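Local coordinates for DUF1955 domain-containing protein (PDB 1WY6) that is of unknown function but folds as an all-helical repeat protein from the hyperthermophilic archaeon Sulfolobus tokodaii, at residues Ile131-Ala134 with Leu135-Val138; Leu148-Ala151 with Cys152-Glu156. One frame throughout, in Å; residues are numbered along the deposited sequence.

In the fold
Contacts 1 and 2 lie on consecutive helices, 125-137 and 141-153, and each takes in the last turns of its helix. Their centres are about 15 Å apart, on the same side of the chain's centre, about 15 Å from it for contact 1 and 22 Å for contact 2. L148 joins them: its CG lies 3.8 Å from CB of A132. Contact 1 is packed between helices 92-103, 107-117 and 141-153, whereas contact 2 turns the chain into the last modelled helix, 157-164. Both belong to the run of packed helices that builds this archaeal helical repeat protein. The function being unknown, neither contact can be tied to a site.

Contact 1. Residues Ile131-Ala134 with Leu135-Val138; sequences IANA and LRRV
L135 packs back against I131, one turn earlier on helix 125-137, the two side chains side by side and pointing the same way. From CB the leucine climbs past the carbonyl oxygen of I131, with CB 3.3 Å from that O; CG, turned anti to its own carbonyl carbon (chi1 -77°), stays close to the same oxygen. At the tip, CD1 reaches the methyl branch of the isoleucine, 3.6 Å from CG2. That carbonyl is also the acceptor for the amide of L135, at 2.8 Å from N to O, and R136 N binds A132 O in the same way. The next bonds are longer or more bent: R137 N stands 3.3 Å from N133 O and above the carbonyl plane, and A134 O takes weak bonds from both R137 N and V138 N. CG of R137 passes 3.2 Å from N133 O. On another side, N133, which is exposed, and R136, whose chain also lies on A144 and L148, run alongside each other, ND2 3.7 Å from NH2, their planar groups turned 56° apart. The apolar face points inward: I131 and L135 both touch L147 of helix 141-153, while A134 meets L98 and V102 of helix 92-103. These are the last turns of an amphipathic helix packed among its neighbours, the usual building block of an all-helical repeat fold.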
ATOM      1  N   ILE A 131      -7.456   6.954   5.028  1.00 14.39           N
ATOM      2  CA  ILE A 131      -6.303   7.746   5.471  1.00 14.82           C
ATOM      3  C   ILE A 131      -6.602   8.599   6.711  1.00 14.99           C
ATOM      4  O   ILE A 131      -5.755   8.739   7.598  1.00 13.05           O
ATOM      5  CB  ILE A 131      -5.769   8.682   4.339  1.00 15.08           C
ATOM      6  CG1 ILE A 131      -5.095   7.863   3.233  1.00 20.98           C
ATOM      7  CG2 ILE A 131      -4.736   9.657   4.899  1.00 17.43           C
ATOM      8  CD1 ILE A 131      -6.034   7.106   2.345  1.00 28.26           C
ATOM      9  N   ALA A 132      -7.801   9.171   6.768  1.00 14.28           N
ATOM     10  CA  ALA A 132      -8.200   9.997   7.904  1.00 13.37           C
ATOM     11  C   ALA A 132      -8.118   9.206   9.204  1.00 14.37           C
ATOM     12  O   ALA A 132      -7.541   9.658  10.193  1.00  9.72           O
ATOM     13  CB  ALA A 132      -9.627  10.511   7.703  1.00 13.80           C
ATOM     14  N   ASN A 133      -8.713   8.020   9.189  1.00 14.03           N
ATOM     15  CA  ASN A 133      -8.725   7.161  10.355  1.00 14.84           C
ATOM     16  C   ASN A 133      -7.333   6.619  10.705  1.00 15.28           C
ATOM     17  O   ASN A 133      -7.027   6.405  11.878  1.00 15.44           O
ATOM     18  CB  ASN A 133      -9.743   6.035  10.132  1.00 17.31           C
ATOM     19  CG  ASN A 133     -11.187   6.538  10.205  1.00 13.96           C
ATOM     20  OD1 ASN A 133     -12.126   5.838   9.832  1.00 19.34           O
ATOM     21  ND2 ASN A 133     -11.361   7.755  10.698  1.00 18.46           N
ATOM     22  N   ALA A 134      -6.486   6.408   9.698  1.00 13.15           N
ATOM     23  CA  ALA A 134      -5.130   5.937   9.968  1.00 13.19           C
ATOM     24  C   ALA A 134      -4.370   7.107  10.612  1.00 13.14           C
ATOM     25  O   ALA A 134      -3.613   6.933  11.570  1.00 14.61           O
ATOM     26  CB  ALA A 134      -4.443   5.513   8.676  1.00 14.00           C
ATOM     27  N   LEU A 135      -4.585   8.307  10.080  1.00 14.93           N
ATOM     28  CA  LEU A 135      -3.923   9.486  10.614  1.00 17.47           C
ATOM     29  C   LEU A 135      -4.303   9.709  12.074  1.00 20.08           C
ATOM     30  O   LEU A 135      -3.443   9.945  12.918  1.00 18.87           O
ATOM     31  CB  LEU A 135      -4.288  10.727   9.783  1.00 19.94           C
ATOM     32  CG  LEU A 135      -3.558  10.854   8.441  1.00 14.94           C
ATOM     33  CD1 LEU A 135      -4.217  11.928   7.578  1.00 18.17           C
ATOM     34  CD2 LEU A 135      -2.080  11.185   8.692  1.00 12.66           C
ATOM     35  N   ARG A 136      -5.594   9.624  12.373  1.00 19.19           N
ATOM     36  CA  ARG A 136      -6.051   9.832  13.734  1.00 21.89           C
ATOM     37  C   ARG A 136      -5.338   8.837  14.654  1.00 22.40           C
ATOM     38  O   ARG A 136      -5.079   9.138  15.823  1.00 20.95           O
ATOM     39  CB  ARG A 136      -7.573   9.671  13.794  1.00 23.94           C
ATOM     40  CG  ARG A 136      -8.226  10.345  14.980  1.00 31.37           C
ATOM     41  CD  ARG A 136      -9.717  10.503  14.748  1.00 35.55           C
ATOM     42  NE  ARG A 136     -10.018  11.634  13.872  1.00 45.16           N
ATOM     43  CZ  ARG A 136     -11.059  11.693  13.047  1.00 49.69           C
ATOM     44  NH1 ARG A 136     -11.253  12.768  12.296  1.00 51.14           N
ATOM     45  NH2 ARG A 136     -11.896  10.673  12.952  1.00 52.32           N
ATOM     46  N   ARG A 137      -4.996   7.665  14.116  1.00 22.96           N
ATOM     47  CA  ARG A 137      -4.297   6.639  14.889  1.00 24.11           C
ATOM     48  C   ARG A 137      -2.844   7.011  15.202  1.00 23.48           C
ATOM     49  O   ARG A 137      -2.236   6.418  16.089  1.00 23.09           O
ATOM     50  CB  ARG A 137      -4.323   5.287  14.160  1.00 24.78           C
ATOM     51  CG  ARG A 137      -5.668   4.562  14.179  1.00 29.32           C
ATOM     52  CD  ARG A 137      -5.543   3.161  13.579  1.00 34.75           C
ATOM     53  NE  ARG A 137      -4.640   2.309  14.357  1.00 38.37           N
ATOM     54  CZ  ARG A 137      -4.090   1.178  13.912  1.00 36.93           C
ATOM     55  NH1 ARG A 137      -4.345   0.746  12.680  1.00 33.72           N
ATOM     56  NH2 ARG A 137      -3.274   0.479  14.698  1.00 26.57           N
ATOM     57  N   VAL A 138      -2.282   7.974  14.470  1.00 21.93           N
ATOM     58  CA  VAL A 138      -0.907   8.406  14.731  1.00 20.88           C
ATOM     59  C   VAL A 138      -0.858   9.771  15.426  1.00 21.41           C
ATOM     60  O   VAL A 138       0.214  10.369  15.573  1.00 21.31           O
ATOM     61  CB  VAL A 138      -0.025   8.458  13.436  1.00 19.33           C
ATOM     62  CG1 VAL A 138       0.379   7.047  13.024  1.00 20.34           C
ATOM     63  CG2 VAL A 138      -0.765   9.139  12.307  1.00 13.37           C
TER

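Contact 2. Residues Leu148-Ala151 with Cys152-Glu156; sequences LIEA and CKKGE
The CB atoms of A151 and E156 come within 4.0 Å of each other where helix 141-153 ends. This is the close-packed side. The amide of E156 reaches back to A151 O, 2.8 Å from N to O with an N-H...O angle of 159°, and CB of E156 lies 3.1 Å from the same oxygen. The CB of A151 also touches A159 of helix 157-164. Just before E156, G155, with phi at 98°, turns the chain, and its N binds C152 O; together the two bonds back into the last turn make a Schellman motif, after which E156 stands at the N-cap position of helix 157-164. C152 ties the same two helices covalently through its disulfide to C160. Across the helix, the E150 side reaches toward solvent and is held more loosely. With CG anti to the backbone N (chi1 178°) and a bend at chi2, its carboxylate lies across the stems of two lysines: OE2 is 3.8 Å from CD of K153, and OE1 equally far from CE of K154. NZ of K154 is 4.1 Å from OE1 of E150, beyond a salt bridge, so the opposite charges probably attract only at a distance; E150 and K154 also touch L128 and N121.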
ATOM      1  N   LEU A 148     -12.042  13.871   6.753  1.00 13.27           N
ATOM      2  CA  LEU A 148     -13.412  13.432   7.007  1.00 13.83           C
ATOM      3  C   LEU A 148     -14.391  14.519   6.587  1.00 15.23           C
ATOM      4  O   LEU A 148     -15.505  14.224   6.171  1.00 19.58           O
ATOM      5  CB  LEU A 148     -13.618  13.089   8.485  1.00 13.67           C
ATOM      6  CG  LEU A 148     -13.031  11.747   8.943  1.00 15.26           C
ATOM      7  CD1 LEU A 148     -13.320  11.533  10.432  1.00 10.60           C
ATOM      8  CD2 LEU A 148     -13.622  10.622   8.109  1.00 15.56           C
ATOM      9  N   ILE A 149     -13.976  15.777   6.704  1.00 16.59           N
ATOM     10  CA  ILE A 149     -14.826  16.890   6.302  1.00 20.35           C
ATOM     11  C   ILE A 149     -14.989  16.820   4.785  1.00 21.27           C
ATOM     12  O   ILE A 149     -16.096  16.968   4.268  1.00 22.46           O
ATOM     13  CB  ILE A 149     -14.212  18.258   6.712  1.00 20.46           C
ATOM     14  CG1 ILE A 149     -14.371  18.464   8.222  1.00 17.26           C
ATOM     15  CG2 ILE A 149     -14.889  19.389   5.947  1.00 23.12           C
ATOM     16  CD1 ILE A 149     -13.721  19.723   8.748  1.00 24.09           C
ATOM     17  N   GLU A 150     -13.884  16.577   4.081  1.00 20.43           N
ATOM     18  CA  GLU A 150     -13.921  16.459   2.626  1.00 20.84           C
ATOM     19  C   GLU A 150     -14.752  15.248   2.197  1.00 17.53           C
ATOM     20  O   GLU A 150     -15.479  15.309   1.210  1.00 15.24           O
ATOM     21  CB  GLU A 150     -12.506  16.338   2.055  1.00 22.70           C
ATOM     22  CG  GLU A 150     -12.483  16.152   0.540  1.00 30.97           C
ATOM     23  CD  GLU A 150     -13.044  17.351  -0.220  1.00 34.58           C
ATOM     24  OE1 GLU A 150     -13.425  17.174  -1.395  1.00 38.62           O
ATOM     25  OE2 GLU A 150     -13.097  18.466   0.347  1.00 30.04           O
ATOM     26  N   ALA A 151     -14.642  14.150   2.937  1.00 16.68           N
ATOM     27  CA  ALA A 151     -15.405  12.939   2.627  1.00 16.08           C
ATOM     28  C   ALA A 151     -16.900  13.203   2.816  1.00 16.00           C
ATOM     29  O   ALA A 151     -17.734  12.696   2.070  1.00 14.89           O
ATOM     30  CB  ALA A 151     -14.964  11.795   3.534  1.00 15.82           C
ATOM     31  N   CYS A 152     -17.230  13.983   3.838  1.00 18.39           N
ATOM     32  CA  CYS A 152     -18.618  14.330   4.120  1.00 17.60           C
ATOM     33  C   CYS A 152     -19.121  15.155   2.934  1.00 19.93           C
ATOM     34  O   CYS A 152     -20.229  14.947   2.430  1.00 20.23           O
ATOM     35  CB  CYS A 152     -18.688  15.130   5.435  1.00 18.69           C
ATOM     36  SG  CYS A 152     -20.323  15.828   5.837  1.00 14.30           S
ATOM     37  N   LYS A 153     -18.282  16.075   2.474  1.00 22.23           N
ATOM     38  CA  LYS A 153     -18.616  16.915   1.330  1.00 22.96           C
ATOM     39  C   LYS A 153     -18.865  16.058   0.089  1.00 24.45           C
ATOM     40  O   LYS A 153     -19.757  16.355  -0.704  1.00 23.96           O
ATOM     41  CB  LYS A 153     -17.482  17.897   1.052  1.00 24.36           C
ATOM     42  CG  LYS A 153     -17.727  18.799  -0.145  1.00 23.27           C
ATOM     43  CD  LYS A 153     -16.608  19.810  -0.300  1.00 21.50           C
ATOM     44  CE  LYS A 153     -16.861  20.748  -1.468  1.00 25.31           C
ATOM     45  NZ  LYS A 153     -15.991  21.961  -1.380  1.00 17.48           N
ATOM     46  N   LYS A 154     -18.074  14.998  -0.073  1.00 24.21           N
ATOM     47  CA  LYS A 154     -18.219  14.097  -1.212  1.00 23.39           C
ATOM     48  C   LYS A 154     -19.433  13.192  -1.056  1.00 23.18           C
ATOM     49  O   LYS A 154     -19.700  12.357  -1.920  1.00 22.39           O
ATOM     50  CB  LYS A 154     -16.972  13.225  -1.385  1.00 24.53           C
ATOM     51  CG  LYS A 154     -15.754  13.943  -1.934  1.00 29.84           C
ATOM     52  CD  LYS A 154     -14.622  12.949  -2.157  1.00 30.49           C
ATOM     53  CE  LYS A 154     -13.434  13.613  -2.816  1.00 36.67           C
ATOM     54  NZ  LYS A 154     -13.790  14.124  -4.159  1.00 38.82           N
ATOM     55  N   GLY A 155     -20.151  13.347   0.055  1.00 24.24           N
ATOM     56  CA  GLY A 155     -21.344  12.551   0.289  1.00 22.77           C
ATOM     57  C   GLY A 155     -21.216  11.325   1.177  1.00 20.35           C
ATOM     58  O   GLY A 155     -22.134  10.509   1.229  1.00 19.46           O
ATOM     59  N   GLU A 156     -20.096  11.184   1.881  1.00 19.64           N
ATOM     60  CA  GLU A 156     -19.909  10.029   2.753  1.00 20.40           C
ATOM     61  C   GLU A 156     -20.654  10.215   4.075  1.00 17.55           C
ATOM     62  O   GLU A 156     -20.242  11.000   4.930  1.00 17.71           O
ATOM     63  CB  GLU A 156     -18.418   9.792   3.015  1.00 18.96           C
ATOM     64  CG  GLU A 156     -18.141   8.620   3.949  1.00 22.78           C
ATOM     65  CD  GLU A 156     -18.528   7.288   3.349  1.00 33.67           C
ATOM     66  OE1 GLU A 156     -18.579   6.297   4.102  1.00 31.76           O
ATOM     67  OE2 GLU A 156     -18.771   7.226   2.124  1.00 43.52           O
TER